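C.Elegans p53 tumor suppressor-like transcription factor (Caenorhabditis elegans, PDB 1T4W) activates transcription through this p53-like DNA-binding domain, which recognises the p53 consensus sequence, and promotes apoptosis under genotoxic stress. Local coordinates at residues A[32-35]-A[36-39]; A[86-89]-A[90-93]. All coordinates share one frame; numbering follows the deposited sequence.

Contact 1 of 2, residues A[32-35]-A[36-39]; sequences WTKM and GCLV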
ATOM      1  N   TRP A  32      -2.215  -8.611   5.950  1.00 18.04           N
ATOM      2  CA  TRP A  32      -1.696  -9.908   5.517  1.00 20.58           C
ATOM      3  C   TRP A  32      -2.677 -10.288   4.430  1.00 21.58           C
ATOM      4  O   TRP A  32      -3.885 -10.155   4.626  1.00 19.06           O
ATOM      5  CB  TRP A  32      -1.754 -10.969   6.627  1.00 19.19           C
ATOM      6  CG  TRP A  32      -0.908 -10.655   7.851  1.00 17.39           C
ATOM      7  CD1 TRP A  32       0.356 -11.104   8.127  1.00 18.72           C
ATOM      8  CD2 TRP A  32      -1.288  -9.827   8.947  1.00 13.65           C
ATOM      9  NE1 TRP A  32       0.783 -10.611   9.340  1.00 11.74           N
ATOM     10  CE2 TRP A  32      -0.208  -9.819   9.862  1.00 17.99           C
ATOM     11  CE3 TRP A  32      -2.440  -9.082   9.243  1.00 17.56           C
ATOM     12  CZ2 TRP A  32      -0.245  -9.096  11.057  1.00 15.58           C
ATOM     13  CZ3 TRP A  32      -2.477  -8.362  10.431  1.00 19.02           C
ATOM     14  CH2 TRP A  32      -1.385  -8.377  11.325  1.00 19.93           C
ATOM     15  N   THR A  33      -2.175 -10.748   3.289  1.00 16.37           N
ATOM     16  CA  THR A  33      -3.059 -11.157   2.183  1.00 15.26           C
ATOM     17  C   THR A  33      -2.346 -12.199   1.334  1.00 23.20           C
ATOM     18  O   THR A  33      -1.119 -12.292   1.366  1.00 20.86           O
ATOM     19  CB  THR A  33      -3.407  -9.938   1.266  1.00 11.40           C
ATOM     20  OG1 THR A  33      -4.139 -10.366   0.108  1.00 17.09           O
ATOM     21  CG2 THR A  33      -2.128  -9.242   0.814  1.00 15.21           C
ATOM     22  N   LYS A  34      -3.113 -12.993   0.589  1.00 21.40           N
ATOM     23  CA  LYS A  34      -2.514 -13.979  -0.312  1.00 26.50           C
ATOM     24  C   LYS A  34      -2.214 -13.202  -1.588  1.00 26.07           C
ATOM     25  O   LYS A  34      -2.807 -12.146  -1.813  1.00 17.61           O
ATOM     26  CB  LYS A  34      -3.517 -15.078  -0.679  1.00 16.32           C
ATOM     27  CG  LYS A  34      -4.022 -15.938   0.454  1.00 23.53           C
ATOM     28  CD  LYS A  34      -4.931 -16.955  -0.163  1.00 30.86           C
ATOM     29  CE  LYS A  34      -5.621 -17.803   0.866  1.00 40.07           C
ATOM     30  NZ  LYS A  34      -6.376 -18.874   0.162  1.00 47.74           N
ATOM     31  N   MET A  35      -1.317 -13.706  -2.433  1.00 18.41           N
ATOM     32  CA  MET A  35      -1.055 -12.996  -3.682  1.00 26.93           C
ATOM     33  C   MET A  35      -2.205 -13.322  -4.646  1.00 25.99           C
ATOM     34  O   MET A  35      -2.949 -14.271  -4.419  1.00 22.96           O
ATOM     35  CB  MET A  35       0.312 -13.387  -4.279  1.00 33.60           C
ATOM     36  CG  MET A  35       0.447 -14.785  -4.830  1.00 35.90           C
ATOM     37  SD  MET A  35       1.991 -14.939  -5.848  1.00 31.65           S
ATOM     38  CE  MET A  35       1.371 -14.474  -7.455  1.00 44.53           C
ATOM     39  N   GLY A  36      -2.377 -12.530  -5.697  1.00 19.64           N
ATOM     40  CA  GLY A  36      -3.464 -12.800  -6.626  1.00 17.06           C
ATOM     41  C   GLY A  36      -4.860 -12.523  -6.077  1.00 23.84           C
ATOM     42  O   GLY A  36      -5.844 -12.968  -6.652  1.00 26.65           O
ATOM     43  N   CYS A  37      -4.971 -11.806  -4.965  1.00 24.61           N
ATOM     44  CA  CYS A  37      -6.297 -11.508  -4.412  1.00 23.53           C
ATOM     45  C   CYS A  37      -6.523 -10.006  -4.339  1.00 28.20           C
ATOM     46  O   CYS A  37      -5.606  -9.249  -3.999  1.00 21.73           O
ATOM     47  CB  CYS A  37      -6.467 -12.123  -3.006  1.00 27.38           C
ATOM     48  SG  CYS A  37      -6.441 -13.953  -3.019  1.00 31.60           S
ATOM     49  N   LEU A  38      -7.745  -9.591  -4.657  1.00 22.34           N
ATOM     50  CA  LEU A  38      -8.122  -8.177  -4.653  1.00 37.44           C
ATOM     51  C   LEU A  38      -8.318  -7.661  -3.245  1.00 25.36           C
ATOM     52  O   LEU A  38      -9.215  -8.107  -2.532  1.00 28.41           O
ATOM     53  CB  LEU A  38      -9.407  -7.963  -5.461  1.00 25.96           C
ATOM     54  CG  LEU A  38      -9.245  -8.320  -6.945  1.00 26.51           C
ATOM     55  CD1 LEU A  38     -10.611  -8.376  -7.623  1.00 34.20           C
ATOM     56  CD2 LEU A  38      -8.338  -7.305  -7.612  1.00 27.70           C
ATOM     57  N   VAL A  39      -7.453  -6.743  -2.830  1.00 28.36           N
ATOM     58  CA  VAL A  39      -7.570  -6.169  -1.499  1.00 15.48           C
ATOM     59  C   VAL A  39      -8.247  -4.802  -1.675  1.00 22.26           C
ATOM     60  O   VAL A  39      -7.728  -3.925  -2.357  1.00 18.86           O
ATOM     61  CB  VAL A  39      -6.201  -5.959  -0.826  1.00 24.75           C
ATOM     62  CG1 VAL A  39      -6.404  -5.406   0.573  1.00 18.78           C
ATOM     63  CG2 VAL A  39      -5.416  -7.265  -0.785  1.00 16.00           C
TER
HETATM   64  O   HOH W   1      -3.054  -9.875  -3.609  1.00 19.34           O
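Thr33 meets Val39 tip to tip: hydroxyl OG1 lies 3.5 Å from methyl CG2 of Val39, with Thr33 CB only slightly farther from the same methyl. The torsion that swings OG1 opposite the backbone N (chi1 173°) also brings this hydroxyl within 2.9 Å of the next carbonyl oxygen, Lys34 O, to which it donates a hydrogen bond tilted 17° from the carbonyl plane. Lys34 O accepts a second bond from a water at 2.9 Å, and the water in turn accepts from Cys37 N at 3.0 Å. Lys34 O and Cys37 N are themselves 3.8 Å apart, so the water spans a beta turn too open for the direct backbone bond. Gly36 takes the positive phi of 70° at the third position of this turn, a value that favours glycine. Beside it, Cys37 SG rests 3.9 Å from Lys34 CB, alongside the start of the lysine chain, whose extended remainder leads away. Replacing Thr33 by an alanine would probably leave Lys34 O without one of its two donors described here and open a gap beside the Val39 methyl. Met35 touches Gln140, close to the zinc-binding residues His88 and Cys139. The connection joins strand 29-33, in the mixed sheet of the p53-like beta-sandwich, to strand 39-46, in the four-stranded antiparallel sheet. Met19 of strand 19-23 touches Thr33, Cys37 and Val39, while Phe137 and Ile135 of strand 130-137 meet Thr33 and Val39 respectively; Pro181, where helix 181-194 begins, lies against Lys34.

Contact 2 of 2, residues A[86-89]-A[90-93]; sequences RSHT and EREQ. With ZN (zinc ion), chain B.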
ATOM      1  N   ARG A  86      11.820 -13.107 -10.687  1.00 24.42           N
ATOM      2  CA  ARG A  86      11.987 -13.406 -12.098  1.00 28.20           C
ATOM      3  C   ARG A  86      10.836 -14.206 -12.656  1.00 31.58           C
ATOM      4  O   ARG A  86      10.285 -13.840 -13.691  1.00 33.89           O
ATOM      5  CB  ARG A  86      13.302 -14.172 -12.320  1.00 29.31           C
ATOM      6  CG  ARG A  86      13.733 -14.335 -13.777  1.00 31.30           C
ATOM      7  CD  ARG A  86      14.718 -15.520 -13.911  1.00 39.89           C
ATOM      8  NE  ARG A  86      13.988 -16.783 -13.772  1.00 34.86           N
ATOM      9  CZ  ARG A  86      13.077 -17.215 -14.645  1.00 36.75           C
ATOM     10  NH1 ARG A  86      12.805 -16.492 -15.724  1.00 41.06           N
ATOM     11  NH2 ARG A  86      12.396 -18.339 -14.421  1.00 27.48           N
ATOM     12  N   SER A  87      10.442 -15.284 -11.972  1.00 25.98           N
ATOM     13  CA  SER A  87       9.364 -16.118 -12.497  1.00 29.83           C
ATOM     14  C   SER A  87       7.989 -15.472 -12.528  1.00 37.45           C
ATOM     15  O   SER A  87       7.190 -15.767 -13.421  1.00 28.36           O
ATOM     16  CB  SER A  87       9.274 -17.448 -11.744  1.00 33.46           C
ATOM     17  OG  SER A  87       8.828 -17.250 -10.426  1.00 46.93           O
ATOM     18  N   HIS A  88       7.678 -14.612 -11.562  1.00 31.09           N
ATOM     19  CA  HIS A  88       6.362 -13.982 -11.616  1.00 36.98           C
ATOM     20  C   HIS A  88       6.393 -12.866 -12.654  1.00 22.35           C
ATOM     21  O   HIS A  88       5.377 -12.560 -13.274  1.00 43.54           O
ATOM     22  CB  HIS A  88       5.939 -13.462 -10.239  1.00 28.26           C
ATOM     23  CG  HIS A  88       5.356 -14.521  -9.362  1.00 26.35           C
ATOM     24  ND1 HIS A  88       5.799 -14.758  -8.078  1.00 19.83           N
ATOM     25  CD2 HIS A  88       4.386 -15.437  -9.600  1.00 27.26           C
ATOM     26  CE1 HIS A  88       5.132 -15.778  -7.562  1.00 26.74           C
ATOM     27  NE2 HIS A  88       4.269 -16.207  -8.465  1.00 31.17           N
ATOM     28  N   THR A  89       7.566 -12.280 -12.859  1.00 33.48           N
ATOM     29  CA  THR A  89       7.703 -11.222 -13.850  1.00 40.32           C
ATOM     30  C   THR A  89       7.370 -11.770 -15.241  1.00 51.27           C
ATOM     31  O   THR A  89       6.432 -11.312 -15.896  1.00 48.17           O
ATOM     32  CB  THR A  89       9.133 -10.661 -13.897  1.00 37.19           C
ATOM     33  OG1 THR A  89       9.387  -9.867 -12.735  1.00 41.52           O
ATOM     34  CG2 THR A  89       9.320  -9.796 -15.139  1.00 48.79           C
ATOM     35  N   GLU A  90       8.116 -12.779 -15.679  1.00 54.74           N
ATOM     36  CA  GLU A  90       7.889 -13.330 -17.013  1.00 63.54           C
ATOM     37  C   GLU A  90       6.549 -14.049 -17.176  1.00 57.11           C
ATOM     38  O   GLU A  90       6.047 -14.194 -18.286  1.00 65.77           O
ATOM     39  CB  GLU A  90       9.059 -14.247 -17.424  1.00 66.33           C
ATOM     40  CG  GLU A  90       8.997 -15.677 -16.919  1.00 58.42           C
ATOM     41  CD  GLU A  90      10.092 -16.550 -17.528  1.00 65.11           C
ATOM     42  OE1 GLU A  90      10.019 -17.787 -17.366  1.00 57.94           O
ATOM     43  OE2 GLU A  90      11.025 -16.000 -18.160  1.00 47.07           O
ATOM     44  N   ARG A  91       5.965 -14.485 -16.071  1.00 52.52           N
ATOM     45  CA  ARG A  91       4.674 -15.163 -16.105  1.00 52.55           C
ATOM     46  C   ARG A  91       3.510 -14.149 -16.029  1.00 63.71           C
ATOM     47  O   ARG A  91       2.337 -14.525 -16.116  1.00 62.49           O
ATOM     48  CB  ARG A  91       4.605 -16.154 -14.936  1.00 64.05           C
ATOM     49  CG  ARG A  91       3.210 -16.551 -14.483  1.00 63.49           C
ATOM     50  CD  ARG A  91       3.279 -17.442 -13.253  1.00 71.66           C
ATOM     51  NE  ARG A  91       1.952 -17.755 -12.728  1.00 81.97           N
ATOM     52  CZ  ARG A  91       1.727 -18.508 -11.655  1.00 86.25           C
ATOM     53  NH1 ARG A  91       0.484 -18.736 -11.251  1.00 86.79           N
ATOM     54  NH2 ARG A  91       2.746 -19.036 -10.986  1.00 84.61           N
ATOM     55  N   GLU A  92       3.843 -12.864 -15.898  1.00 60.38           N
ATOM     56  CA  GLU A  92       2.836 -11.801 -15.777  1.00 58.15           C
ATOM     57  C   GLU A  92       2.088 -11.435 -17.055  1.00 63.82           C
ATOM     58  O   GLU A  92       2.705 -11.211 -18.100  1.00 63.98           O
ATOM     59  CB  GLU A  92       3.476 -10.522 -15.230  1.00 55.28           C
ATOM     60  CG  GLU A  92       2.464  -9.427 -14.899  1.00 41.06           C
ATOM     61  CD  GLU A  92       1.470  -9.880 -13.841  1.00 50.33           C
ATOM     62  OE1 GLU A  92       0.279 -10.039 -14.173  1.00 37.56           O
ATOM     63  OE2 GLU A  92       1.879 -10.092 -12.677  1.00 35.92           O
ATOM     64  N   GLN A  93       0.761 -11.345 -16.953  1.00 59.23           N
ATOM     65  CA  GLN A  93      -0.080 -10.983 -18.093  1.00 68.12           C
ATOM     66  C   GLN A  93      -0.787  -9.636 -17.920  1.00 67.33           C
ATOM     67  O   GLN A  93      -1.732  -9.324 -18.642  1.00 68.15           O
ATOM     68  CB  GLN A  93      -1.107 -12.079 -18.364  1.00 65.80           C
ATOM     69  CG  GLN A  93      -1.743 -12.656 -17.123  1.00 75.57           C
ATOM     70  CD  GLN A  93      -2.553 -13.898 -17.436  1.00 85.12           C
ATOM     71  OE1 GLN A  93      -3.095 -14.550 -16.537  1.00 83.76           O
ATOM     72  NE2 GLN A  93      -2.640 -14.234 -18.721  1.00 82.39           N
TER
HETATM   73 ZN    ZN B 201       7.330 -14.093  -7.063  1.00 27.16          ZN
HETATM   74  O   HOH W   2       2.500 -12.959 -12.354  1.00 41.19           O
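Glu90 CB sits 4.0 Å from Arg86 O, one helical turn back, and CG, placed between the backbone N and the carbonyl carbon (chi1 83°), is 3.9 Å from both Arg86 O and Ser87 O. The chain then runs out beside the arginine to the carboxylate, whose OE2 forms a salt bridge with Arg86 NH1 at 3.1 Å. The carboxylate plane is turned 85° from the guanidinium, and its other oxygen, OE1, lies in the guanidinium plane at the edge. This is an i to i+4 ion pair on an exposed face, and the same two residues are also joined by the backbone bond from Glu90 N to Arg86 O. Farther round, His88 binds the zinc ion through ND1 at 2.0 Å, while its NE2 lies 4.1 Å from Arg91 NH2. Ring and guanidinium are inclined by 46°, an oblique approach with no hydrogen bond between them. Glu92 N bonds to Thr89 O at 3.0 Å, three residues back, and a water donates to both His88 O and Glu92 OE2. The same carboxylate oxygen pairs with Lys84, and Thr89 OG1 bonds to Cys85 O. His88, on the first turn of the helix, joins Cys85, Cys139 and Cys143 in the four-ligand zinc site, three cysteines and one histidine, characteristic of p53-family DNA-binding domains.

How the contacts relate
Contact 1 is partly buried, its centre about 12 Å from that of the chain, whereas contact 2 is a surface contact with its centre about 21 Å from the chain's. They share no helix or strand: residues 32-39 link two sheets, and residues 86-93 lead from a short helix toward strand 101-104. Their chemistry follows this placement, a hydroxyl against a methyl and a thiol beside a water-bridged turn in the first, an ion pair and a metal ligand in the second. Although their centres are about 17 Å apart, they touch where the end of Met35 packs on the His88 ring, Met35 CE 3.5 Å from His88 NE2, which brings the turn up to the zinc site.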